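Local coordinates for protein uncharacterized sugar kinase PH1459 (Pyrococcus horikoshii, PDB 3GBU) that binds ATP and, as a PfkB-family carbohydrate kinase, probably phosphorylates a sugar such as fructose, at residues K30-A35 with E63-E68; S155-D160 with L185-K190; V189-E194 with V204-S209. The protein carries 1 engineered substitution. All blocks are in the same frame, centred on the assembly; numbering follows the deposited sequence.

Interaction 1: residues K30-A35 with E63-E68; sequences KHPGGA and EYLIEE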
loop_
_atom_site.group_PDB
_atom_site.type_symbol
_atom_site.label_atom_id
_atom_site.label_comp_id
_atom_site.label_asym_id
_atom_site.label_seq_id
_atom_site.Cartn_x
_atom_site.Cartn_y
_atom_site.Cartn_z
ATOM N N LYS A 30 8.884 -7.607 -2.038
ATOM C CA LYS A 30 7.892 -7.355 -3.081
ATOM C C LYS A 30 8.049 -8.263 -4.299
ATOM O O LYS A 30 9.160 -8.504 -4.771
ATOM C CB LYS A 30 7.914 -5.870 -3.492
ATOM C CG LYS A 30 8.751 -5.504 -4.703
ATOM C CD LYS A 30 8.491 -4.031 -5.085
ATOM C CE LYS A 30 8.885 -3.721 -6.523
ATOM N NZ LYS A 30 10.320 -3.996 -6.782
ATOM N N HIS A 31 6.920 -8.779 -4.773
ATOM C CA HIS A 31 6.871 -9.668 -5.935
ATOM C C HIS A 31 5.595 -9.408 -6.723
ATOM O O HIS A 31 4.648 -8.822 -6.205
ATOM C CB HIS A 31 6.861 -11.141 -5.503
ATOM C CG HIS A 31 8.086 -11.562 -4.759
ATOM N ND1 HIS A 31 9.291 -11.806 -5.385
ATOM C CD2 HIS A 31 8.299 -11.755 -3.436
ATOM C CE1 HIS A 31 10.196 -12.129 -4.477
ATOM N NE2 HIS A 31 9.619 -12.104 -3.287
ATOM N N PRO A 32 5.556 -9.851 -7.989
ATOM C CA PRO A 32 4.360 -9.651 -8.813
ATOM C C PRO A 32 3.281 -10.635 -8.357
ATOM O O PRO A 32 3.587 -11.791 -8.047
ATOM C CB PRO A 32 4.846 -9.966 -10.227
ATOM C CG PRO A 32 6.341 -9.776 -10.158
ATOM C CD PRO A 32 6.684 -10.333 -8.802
ATOM N N GLY A 33 2.029 -10.181 -8.312
ATOM C CA GLY A 33 0.948 -11.055 -7.888
ATOM C C GLY A 33 -0.348 -10.836 -8.652
ATOM O O GLY A 33 -0.450 -9.925 -9.484
ATOM N N GLY A 34 -1.351 -11.658 -8.358
ATOM C CA GLY A 34 -2.635 -11.551 -9.036
ATOM C C GLY A 34 -2.866 -12.816 -9.838
ATOM O O GLY A 34 -2.148 -13.076 -10.804
ATOM N N ALA A 35 -3.860 -13.603 -9.442
ATOM C CA ALA A 35 -4.166 -14.869 -10.112
ATOM C C ALA A 35 -4.087 -14.835 -11.641
ATOM O O ALA A 35 -3.381 -15.640 -12.249
ATOM C CB ALA A 35 -5.545 -15.369 -9.673
ATOM N N GLU A 63 5.304 0.062 -13.288
ATOM C CA GLU A 63 6.392 -0.205 -14.238
ATOM C C GLU A 63 7.085 -1.529 -13.935
ATOM O O GLU A 63 7.470 -2.268 -14.845
ATOM C CB GLU A 63 7.411 0.939 -14.202
ATOM C CG GLU A 63 6.762 2.292 -14.420
ATOM C CD GLU A 63 7.733 3.446 -14.295
ATOM O OE1 GLU A 63 8.612 3.403 -13.403
ATOM O OE2 GLU A 63 7.602 4.413 -15.083
ATOM N N TYR A 64 7.242 -1.812 -12.647
ATOM C CA TYR A 64 7.856 -3.047 -12.186
ATOM C C TYR A 64 7.062 -4.233 -12.716
ATOM O O TYR A 64 7.614 -5.127 -13.360
ATOM C CB TYR A 64 7.842 -3.075 -10.656
ATOM C CG TYR A 64 8.164 -4.423 -10.043
ATOM C CD1 TYR A 64 9.470 -4.919 -10.030
ATOM C CD2 TYR A 64 7.163 -5.190 -9.454
ATOM C CE1 TYR A 64 9.773 -6.148 -9.432
ATOM C CE2 TYR A 64 7.450 -6.419 -8.859
ATOM C CZ TYR A 64 8.759 -6.890 -8.847
ATOM O OH TYR A 64 9.042 -8.086 -8.220
ATOM N N LEU A 65 5.756 -4.228 -12.444
ATOM C CA LEU A 65 4.883 -5.318 -12.879
ATOM C C LEU A 65 4.914 -5.568 -14.391
ATOM O O LEU A 65 5.019 -6.711 -14.838
ATOM C CB LEU A 65 3.456 -5.052 -12.398
ATOM C CG LEU A 65 3.315 -5.078 -10.865
ATOM C CD1 LEU A 65 1.872 -4.761 -10.448
ATOM C CD2 LEU A 65 3.743 -6.447 -10.345
ATOM N N ILE A 66 4.836 -4.501 -15.172
ATOM C CA ILE A 66 4.877 -4.615 -16.622
ATOM C C ILE A 66 6.218 -5.209 -17.054
ATOM O O ILE A 66 6.280 -6.049 -17.953
ATOM C CB ILE A 66 4.666 -3.225 -17.287
ATOM C CG1 ILE A 66 3.206 -2.788 -17.102
ATOM C CG2 ILE A 66 5.042 -3.275 -18.764
ATOM C CD1 ILE A 66 2.907 -1.364 -17.568
ATOM N N GLU A 67 7.294 -4.782 -16.408
ATOM C CA GLU A 67 8.600 -5.313 -16.759
ATOM C C GLU A 67 8.735 -6.798 -16.432
ATOM O O GLU A 67 9.238 -7.573 -17.253
ATOM C CB GLU A 67 9.702 -4.531 -16.051
ATOM C CG GLU A 67 10.066 -3.226 -16.733
ATOM C CD GLU A 67 11.248 -2.552 -16.064
ATOM O OE1 GLU A 67 12.219 -3.274 -15.739
ATOM O OE2 GLU A 67 11.211 -1.315 -15.873
ATOM N N GLU A 68 8.291 -7.197 -15.239
ATOM C CA GLU A 68 8.386 -8.598 -14.842
ATOM C C GLU A 68 7.581 -9.470 -15.796
ATOM O O GLU A 68 8.035 -10.546 -16.199
ATOM C CB GLU A 68 7.920 -8.798 -13.394
ATOM C CG GLU A 68 8.797 -8.088 -12.367
ATOM C CD GLU A 68 10.285 -8.388 -12.565
ATOM O OE1 GLU A 68 10.688 -9.560 -12.400
ATOM O OE2 GLU A 68 11.052 -7.457 -12.893
#
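K30 NZ is gripped from several sides: it lies over one face of the Y64 ring, 3.6 Å from the ring centroid and 22° off the ring normal, a cation-pi contact, and it donates hydrogen bonds to the backbone oxygens of V25 and K23 of the second subunit. The lysine comes from strand 27-33 of the four-stranded sheet that pfkB-family kinases carry beside their main alpha/beta domain, and the tyrosine from helix 60-71 of that domain; the two segment axes cross at -65°. The lysine chain and the tyrosine run past each other in opposite directions, which brings CE of K30 almost centrally over the Y64 ring, a CH-pi contact of 3.5 Å to the centroid. The bend at the last torsion then carries NZ toward the CD1-CE1 side of the ring. E68 closes the other face, with its CG 3.6 Å above the Y64 plane but displaced toward the rim, while its OE2 pairs with K71. The ring reaches the strand because its CG stands anti to the backbone N (chi1 167°). At its far end, OH of Y64 lies 3.3 Å from CD of P32. An alanine in place of Y64 is likely to leave the K30 ammonium without its aromatic face and to open a gap between K30 and E68. I12 on the neighbouring strand 11-16 also touches Y64 and L65, while W286 packs on P32. One turn of the helix is thus set against P32, whose CG meets CG of E68 at 3.7 Å and whose CB meets CD2 of L65 at 3.7 Å.

Interaction 2: residues S155-D160 with L185-K190; sequences SLIAFD and LADIVK. With ATP (adenosine-5'-triphosphate), chain E.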
loop_
_atom_site.group_PDB
_atom_site.type_symbol
_atom_site.label_atom_id
_atom_site.label_comp_id
_atom_site.label_asym_id
_atom_site.label_seq_id
_atom_site.Cartn_x
_atom_site.Cartn_y
_atom_site.Cartn_z
ATOM N N SER A 155 -14.858 -17.174 -27.968
ATOM C CA SER A 155 -13.667 -17.674 -27.303
ATOM C C SER A 155 -14.147 -18.521 -26.139
ATOM O O SER A 155 -15.219 -18.269 -25.593
ATOM C CB SER A 155 -12.825 -16.519 -26.746
ATOM O OG SER A 155 -12.264 -15.725 -27.769
ATOM N N LEU A 156 -13.375 -19.534 -25.768
ATOM C CA LEU A 156 -13.759 -20.343 -24.623
ATOM C C LEU A 156 -13.534 -19.451 -23.408
ATOM O O LEU A 156 -12.560 -18.692 -23.354
ATOM C CB LEU A 156 -12.896 -21.602 -24.527
ATOM C CG LEU A 156 -13.129 -22.622 -25.644
ATOM C CD1 LEU A 156 -12.169 -23.792 -25.491
ATOM C CD2 LEU A 156 -14.584 -23.103 -25.606
ATOM N N ILE A 157 -14.441 -19.529 -22.442
ATOM C CA ILE A 157 -14.337 -18.715 -21.248
ATOM C C ILE A 157 -13.919 -19.570 -20.055
ATOM O O ILE A 157 -14.536 -20.598 -19.783
ATOM C CB ILE A 157 -15.688 -18.040 -20.938
ATOM C CG1 ILE A 157 -16.165 -17.246 -22.163
ATOM C CG2 ILE A 157 -15.558 -17.166 -19.697
ATOM C CD1 ILE A 157 -15.214 -16.159 -22.623
ATOM N N ALA A 158 -12.872 -19.149 -19.349
ATOM C CA ALA A 158 -12.395 -19.896 -18.185
ATOM C C ALA A 158 -12.523 -19.036 -16.931
ATOM O O ALA A 158 -12.125 -17.870 -16.926
ATOM C CB ALA A 158 -10.935 -20.324 -18.386
ATOM N N PHE A 159 -13.071 -19.622 -15.872
ATOM C CA PHE A 159 -13.269 -18.908 -14.623
ATOM C C PHE A 159 -12.791 -19.678 -13.399
ATOM O O PHE A 159 -13.229 -20.796 -13.156
ATOM C CB PHE A 159 -14.761 -18.570 -14.460
ATOM C CG PHE A 159 -15.068 -17.721 -13.254
ATOM C CD1 PHE A 159 -14.556 -16.427 -13.146
ATOM C CD2 PHE A 159 -15.866 -18.215 -12.223
ATOM C CE1 PHE A 159 -14.833 -15.636 -12.034
ATOM C CE2 PHE A 159 -16.148 -17.439 -11.109
ATOM C CZ PHE A 159 -15.631 -16.142 -11.011
ATOM N N ASP A 160 -11.878 -19.078 -12.640
ATOM C CA ASP A 160 -11.382 -19.678 -11.404
ATOM C C ASP A 160 -12.161 -18.981 -10.281
ATOM O O ASP A 160 -11.935 -17.805 -10.003
ATOM C CB ASP A 160 -9.881 -19.405 -11.222
ATOM C CG ASP A 160 -9.313 -20.067 -9.963
ATOM O OD1 ASP A 160 -10.071 -20.293 -9.001
ATOM O OD2 ASP A 160 -8.103 -20.354 -9.924
ATOM N N LEU A 185 -21.503 -18.113 -17.386
ATOM C CA LEU A 185 -20.889 -17.557 -18.586
ATOM C C LEU A 185 -19.659 -18.362 -19.026
ATOM O O LEU A 185 -19.197 -18.237 -20.162
ATOM C CB LEU A 185 -20.454 -16.110 -18.332
ATOM C CG LEU A 185 -21.467 -14.979 -18.526
ATOM C CD1 LEU A 185 -20.769 -13.655 -18.304
ATOM C CD2 LEU A 185 -22.050 -15.031 -19.933
ATOM N N ALA A 186 -19.142 -19.201 -18.134
ATOM C CA ALA A 186 -17.931 -19.959 -18.425
ATOM C C ALA A 186 -18.045 -21.364 -18.986
ATOM O O ALA A 186 -18.889 -22.167 -18.583
ATOM C CB ALA A 186 -17.050 -19.995 -17.178
ATOM N N ASP A 187 -17.156 -21.654 -19.924
ATOM C CA ASP A 187 -17.087 -22.976 -20.515
ATOM C C ASP A 187 -16.238 -23.817 -19.560
ATOM O O ASP A 187 -16.485 -25.006 -19.359
ATOM C CB ASP A 187 -16.393 -22.890 -21.871
ATOM C CG ASP A 187 -17.163 -22.047 -22.864
ATOM O OD1 ASP A 187 -18.178 -22.550 -23.384
ATOM O OD2 ASP A 187 -16.760 -20.890 -23.116
ATOM N N ILE A 188 -15.248 -23.170 -18.952
ATOM C CA ILE A 188 -14.325 -23.840 -18.045
ATOM C C ILE A 188 -14.321 -23.225 -16.646
ATOM O O ILE A 188 -14.029 -22.044 -16.482
ATOM C CB ILE A 188 -12.905 -23.780 -18.625
ATOM C CG1 ILE A 188 -12.903 -24.447 -20.004
ATOM C CG2 ILE A 188 -11.914 -24.427 -17.667
ATOM C CD1 ILE A 188 -11.841 -23.920 -20.935
ATOM N N VAL A 189 -14.646 -24.030 -15.639
ATOM C CA VAL A 189 -14.677 -23.545 -14.267
ATOM C C VAL A 189 -13.714 -24.311 -13.357
ATOM O O VAL A 189 -13.635 -25.536 -13.416
ATOM C CB VAL A 189 -16.108 -23.651 -13.657
ATOM C CG1 VAL A 189 -16.096 -23.168 -12.204
ATOM C CG2 VAL A 189 -17.096 -22.832 -14.490
ATOM N N LYS A 190 -12.982 -23.576 -12.526
ATOM C CA LYS A 190 -12.052 -24.168 -11.575
ATOM C C LYS A 190 -12.488 -23.751 -10.174
ATOM O O LYS A 190 -12.887 -22.610 -9.957
ATOM C CB LYS A 190 -10.620 -23.680 -11.829
ATOM C CG LYS A 190 -9.606 -24.148 -10.771
ATOM C CD LYS A 190 -8.202 -23.624 -11.078
ATOM C CE LYS A 190 -7.232 -23.842 -9.924
ATOM N NZ LYS A 190 -7.529 -23.008 -8.723
HETATM P PG ATP E . -6.222 -21.796 -3.615
HETATM O O1G ATP E . -7.084 -21.905 -2.390
HETATM O O2G ATP E . -6.454 -20.496 -4.361
HETATM O O3G ATP E . -4.750 -22.047 -3.298
HETATM P PB ATP E . -5.899 -24.054 -5.472
HETATM O O1B ATP E . -6.703 -24.586 -6.639
HETATM O O2B ATP E . -4.604 -23.350 -5.694
HETATM O O3B ATP E . -6.741 -23.002 -4.557
HETATM P PA ATP E . -4.261 -26.180 -4.335
HETATM O O1A ATP E . -3.027 -25.298 -4.341
HETATM O O2A ATP E . -4.451 -27.126 -3.192
HETATM O O3A ATP E . -5.635 -25.295 -4.467
HETATM O "O5'" ATP E . -4.354 -27.012 -5.713
HETATM C "C5'" ATP E . -3.493 -26.783 -6.832
HETATM C "C4'" ATP E . -3.121 -28.155 -7.399
HETATM O "O4'" ATP E . -1.713 -28.313 -7.178
HETATM C "C3'" ATP E . -3.739 -29.352 -6.672
HETATM O "O3'" ATP E . -4.987 -29.745 -7.202
HETATM C "C2'" ATP E . -2.698 -30.413 -6.792
HETATM O "O2'" ATP E . -2.843 -31.211 -7.970
HETATM C "C1'" ATP E . -1.396 -29.652 -6.796
HETATM N N9 ATP E . -0.845 -29.752 -5.400
HETATM C C8 ATP E . -1.045 -28.934 -4.329
HETATM N N7 ATP E . -0.366 -29.369 -3.232
HETATM C C5 ATP E . 0.288 -30.486 -3.592
HETATM C C6 ATP E . 1.194 -31.471 -2.952
HETATM N N6 ATP E . 1.541 -31.334 -1.664
HETATM N N1 ATP E . 1.662 -32.519 -3.708
HETATM C C2 ATP E . 1.329 -32.689 -5.023
HETATM N N3 ATP E . 0.508 -31.830 -5.669
HETATM C C4 ATP E . -0.026 -30.735 -5.023
HETATM O O HOH W 1 -17.670 -19.132 -25.298
#
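NZ of K190 donates a hydrogen bond of 2.7 Å to the beta-phosphate oxygen O1B of ATP. On the protein side, K190 NZ forms a salt bridge with D160 OD2 at 3.0 Å. The ammonium meets that carboxylate from above, 38° out of its plane. Both side chains leave the sheet on the same face and lie alongside each other. The lysine stays extended as far as CE and bends only at chi4 (-69°), which swings NZ over to the aspartate and the phosphate; the second oxygen of D160, OD1, accepts from N162 N. Behind this pair stands the parallel strand pairing of a beta-alpha-beta unit, strand 156-160, helix 172-185 and strand 188-192, within the central sheet of the ribokinase-like fold. Its register is set by F159, whose N donates to I188 O at 2.7 Å and whose O accepts from K190 N at 2.9 Å. A158 and I188 share the face of D160 and K190, packed against helix 245-259, whereas F159 and V189 point to the other. Where the strands begin, I157 O receives two donors, D187 N and, nearly straight at 162°, I188 N. D187 returns the bond: its OD2 takes I157 N at 2.8 Å through the anti lone pair. A water donates to both S155 O and D187 OD2, its oxygen 2.9 Å from OD2 of D187.

Interaction 3: residues V189-E194 with V204-S209; sequences VKASEE and VEVKGS. With ATP (adenosine-5'-triphosphate), chain E.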
loop_
_atom_site.group_PDB
_atom_site.type_symbol
_atom_site.label_atom_id
_atom_site.label_comp_id
_atom_site.label_asym_id
_atom_site.label_seq_id
_atom_site.Cartn_x
_atom_site.Cartn_y
_atom_site.Cartn_z
ATOM N N VAL A 189 -14.646 -24.030 -15.639
ATOM C CA VAL A 189 -14.677 -23.545 -14.267
ATOM C C VAL A 189 -13.714 -24.311 -13.357
ATOM O O VAL A 189 -13.635 -25.536 -13.416
ATOM C CB VAL A 189 -16.108 -23.651 -13.657
ATOM C CG1 VAL A 189 -16.096 -23.168 -12.204
ATOM C CG2 VAL A 189 -17.096 -22.832 -14.490
ATOM N N LYS A 190 -12.982 -23.576 -12.526
ATOM C CA LYS A 190 -12.052 -24.168 -11.575
ATOM C C LYS A 190 -12.488 -23.751 -10.174
ATOM O O LYS A 190 -12.887 -22.610 -9.957
ATOM C CB LYS A 190 -10.620 -23.680 -11.829
ATOM C CG LYS A 190 -9.606 -24.148 -10.771
ATOM C CD LYS A 190 -8.202 -23.624 -11.078
ATOM C CE LYS A 190 -7.232 -23.842 -9.924
ATOM N NZ LYS A 190 -7.529 -23.008 -8.723
ATOM N N ALA A 191 -12.427 -24.673 -9.224
ATOM C CA ALA A 191 -12.805 -24.341 -7.858
ATOM C C ALA A 191 -12.355 -25.410 -6.889
ATOM O O ALA A 191 -12.205 -26.572 -7.260
ATOM C CB ALA A 191 -14.314 -24.161 -7.761
ATOM N N SER A 192 -12.127 -25.007 -5.645
ATOM C CA SER A 192 -11.728 -25.951 -4.619
ATOM C C SER A 192 -13.010 -26.615 -4.116
ATOM O O SER A 192 -14.101 -26.062 -4.258
ATOM C CB SER A 192 -11.042 -25.227 -3.462
ATOM O OG SER A 192 -11.978 -24.479 -2.708
ATOM N N GLU A 193 -12.880 -27.803 -3.537
ATOM C CA GLU A 193 -14.045 -28.511 -3.021
ATOM C C GLU A 193 -14.747 -27.601 -2.020
ATOM O O GLU A 193 -15.976 -27.522 -1.978
ATOM C CB GLU A 193 -13.620 -29.806 -2.322
ATOM C CG GLU A 193 -14.778 -30.742 -2.032
ATOM C CD GLU A 193 -14.396 -31.886 -1.109
ATOM O OE1 GLU A 193 -15.050 -32.946 -1.192
ATOM O OE2 GLU A 193 -13.454 -31.721 -0.298
ATOM N N GLU A 194 -13.948 -26.906 -1.221
ATOM C CA GLU A 194 -14.472 -25.998 -0.220
ATOM C C GLU A 194 -15.348 -24.912 -0.854
ATOM O O GLU A 194 -16.397 -24.556 -0.309
ATOM C CB GLU A 194 -13.312 -25.364 0.545
ATOM C CG GLU A 194 -13.742 -24.520 1.721
ATOM C CD GLU A 194 -12.563 -24.008 2.516
ATOM O OE1 GLU A 194 -11.833 -24.840 3.093
ATOM O OE2 GLU A 194 -12.364 -22.772 2.562
ATOM N N VAL A 204 -26.010 -22.227 -5.516
ATOM C CA VAL A 204 -25.326 -22.029 -6.793
ATOM C C VAL A 204 -24.575 -23.290 -7.209
ATOM O O VAL A 204 -23.817 -23.856 -6.418
ATOM C CB VAL A 204 -24.317 -20.862 -6.707
ATOM C CG1 VAL A 204 -23.615 -20.680 -8.042
ATOM C CG2 VAL A 204 -25.035 -19.588 -6.295
ATOM N N GLU A 205 -24.790 -23.727 -8.447
ATOM C CA GLU A 205 -24.123 -24.913 -8.967
ATOM C C GLU A 205 -22.780 -24.531 -9.589
ATOM O O GLU A 205 -22.727 -23.697 -10.493
ATOM C CB GLU A 205 -24.999 -25.586 -10.025
ATOM C CG GLU A 205 -24.376 -26.825 -10.637
ATOM C CD GLU A 205 -25.302 -27.515 -11.612
ATOM O OE1 GLU A 205 -24.922 -28.578 -12.147
ATOM O OE2 GLU A 205 -26.410 -26.992 -11.843
ATOM N N VAL A 206 -21.698 -25.140 -9.111
ATOM C CA VAL A 206 -20.373 -24.834 -9.640
ATOM C C VAL A 206 -19.973 -25.824 -10.726
ATOM O O VAL A 206 -19.461 -26.899 -10.436
ATOM C CB VAL A 206 -19.301 -24.862 -8.531
ATOM C CG1 VAL A 206 -17.944 -24.466 -9.111
ATOM C CG2 VAL A 206 -19.694 -23.925 -7.408
ATOM N N LYS A 207 -20.202 -25.444 -11.977
ATOM C CA LYS A 207 -19.888 -26.296 -13.113
ATOM C C LYS A 207 -19.811 -25.517 -14.414
ATOM O O LYS A 207 -20.679 -24.702 -14.711
ATOM C CB LYS A 207 -20.949 -27.396 -13.260
ATOM C CG LYS A 207 -20.691 -28.648 -12.429
ATOM C CD LYS A 207 -21.855 -29.637 -12.528
ATOM C CE LYS A 207 -21.486 -30.988 -11.938
ATOM N NZ LYS A 207 -20.354 -31.600 -12.696
ATOM N N GLY A 208 -18.762 -25.780 -15.189
ATOM C CA GLY A 208 -18.603 -25.118 -16.470
ATOM C C GLY A 208 -19.400 -25.877 -17.514
ATOM O O GLY A 208 -19.645 -27.073 -17.361
ATOM N N SER A 209 -19.812 -25.193 -18.573
ATOM C CA SER A 209 -20.592 -25.830 -19.625
ATOM C C SER A 209 -19.809 -26.929 -20.339
ATOM O O SER A 209 -20.386 -27.914 -20.792
ATOM C CB SER A 209 -21.047 -24.784 -20.640
ATOM O OG SER A 209 -19.927 -24.142 -21.218
HETATM P PG ATP E . -6.222 -21.796 -3.615
HETATM O O1G ATP E . -7.084 -21.905 -2.390
HETATM O O2G ATP E . -6.454 -20.496 -4.361
HETATM O O3G ATP E . -4.750 -22.047 -3.298
HETATM P PB ATP E . -5.899 -24.054 -5.472
HETATM O O1B ATP E . -6.703 -24.586 -6.639
HETATM O O2B ATP E . -4.604 -23.350 -5.694
HETATM O O3B ATP E . -6.741 -23.002 -4.557
HETATM P PA ATP E . -4.261 -26.180 -4.335
HETATM O O1A ATP E . -3.027 -25.298 -4.341
HETATM O O2A ATP E . -4.451 -27.126 -3.192
HETATM O O3A ATP E . -5.635 -25.295 -4.467
HETATM O "O5'" ATP E . -4.354 -27.012 -5.713
HETATM C "C5'" ATP E . -3.493 -26.783 -6.832
HETATM C "C4'" ATP E . -3.121 -28.155 -7.399
HETATM O "O4'" ATP E . -1.713 -28.313 -7.178
HETATM C "C3'" ATP E . -3.739 -29.352 -6.672
HETATM O "O3'" ATP E . -4.987 -29.745 -7.202
HETATM C "C2'" ATP E . -2.698 -30.413 -6.792
HETATM O "O2'" ATP E . -2.843 -31.211 -7.970
HETATM C "C1'" ATP E . -1.396 -29.652 -6.796
HETATM N N9 ATP E . -0.845 -29.752 -5.400
HETATM C C8 ATP E . -1.045 -28.934 -4.329
HETATM N N7 ATP E . -0.366 -29.369 -3.232
HETATM C C5 ATP E . 0.288 -30.486 -3.592
HETATM C C6 ATP E . 1.194 -31.471 -2.952
HETATM N N6 ATP E . 1.541 -31.334 -1.664
HETATM N N1 ATP E . 1.662 -32.519 -3.708
HETATM C C2 ATP E . 1.329 -32.689 -5.023
HETATM N N3 ATP E . 0.508 -31.830 -5.669
HETATM C C4 ATP E . -0.026 -30.735 -5.023
#
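V189 is wedged against V206 and G208 by its two methyls, and it loses the most surface of any residue in this contact. The pairing lies inside a beta-alpha-beta crossover of the main sheet: strand 188-192 passes into helix 193-200, and residues 204-209 form the return loop that leads to the neighbouring parallel strand 211-215. No hydrogen bond joins the two segments, so the contact rests on apolar packing. With CG1 of V189 anti to its own N (chi1 178°), the branches are divided: CG1 faces the valine of the loop, CG2 the glycine. The V189 and V206 side chains cross at about a right angle, CG1 to CG1 at 3.8 Å. The same V206 CG1 also touches CB of A191 at 3.9 Å, bridging two residues on one side of the strand; K190 between them points away from the loop. I183 of helix 172-185 adds to the packing on V189, and L199 of helix 193-200 to that on V206. At G208 the loop backbone itself comes close, its N fixed by T212 OG1. A beta carbon there would fall 2.9 Å from V189 N, a clash, and the glycine's CA already presses to within 3.4 Å of V189 CG2.

In the fold
Along the chain, interaction 1 closes before interaction 2 opens, and interaction 3 begins where interaction 2 ends. Interactions 2 and 3 have centres about 10 Å apart, share V189 and K190 on strand 188-192, and touch directly where A186 O meets S209 N at 3.2 Å, a probable hydrogen bond. Together they connect two successive crossovers of the nine-stranded sheet, and both include the ATP-binding K190. Interaction 1 lies on the opposite side of the chain's centre, its own centre about 24 Å from that of interaction 2 and about 28 Å from that of interaction 3. It ties the small four-stranded sheet to helix 60-71 at the subunit interface, away from the nucleotide.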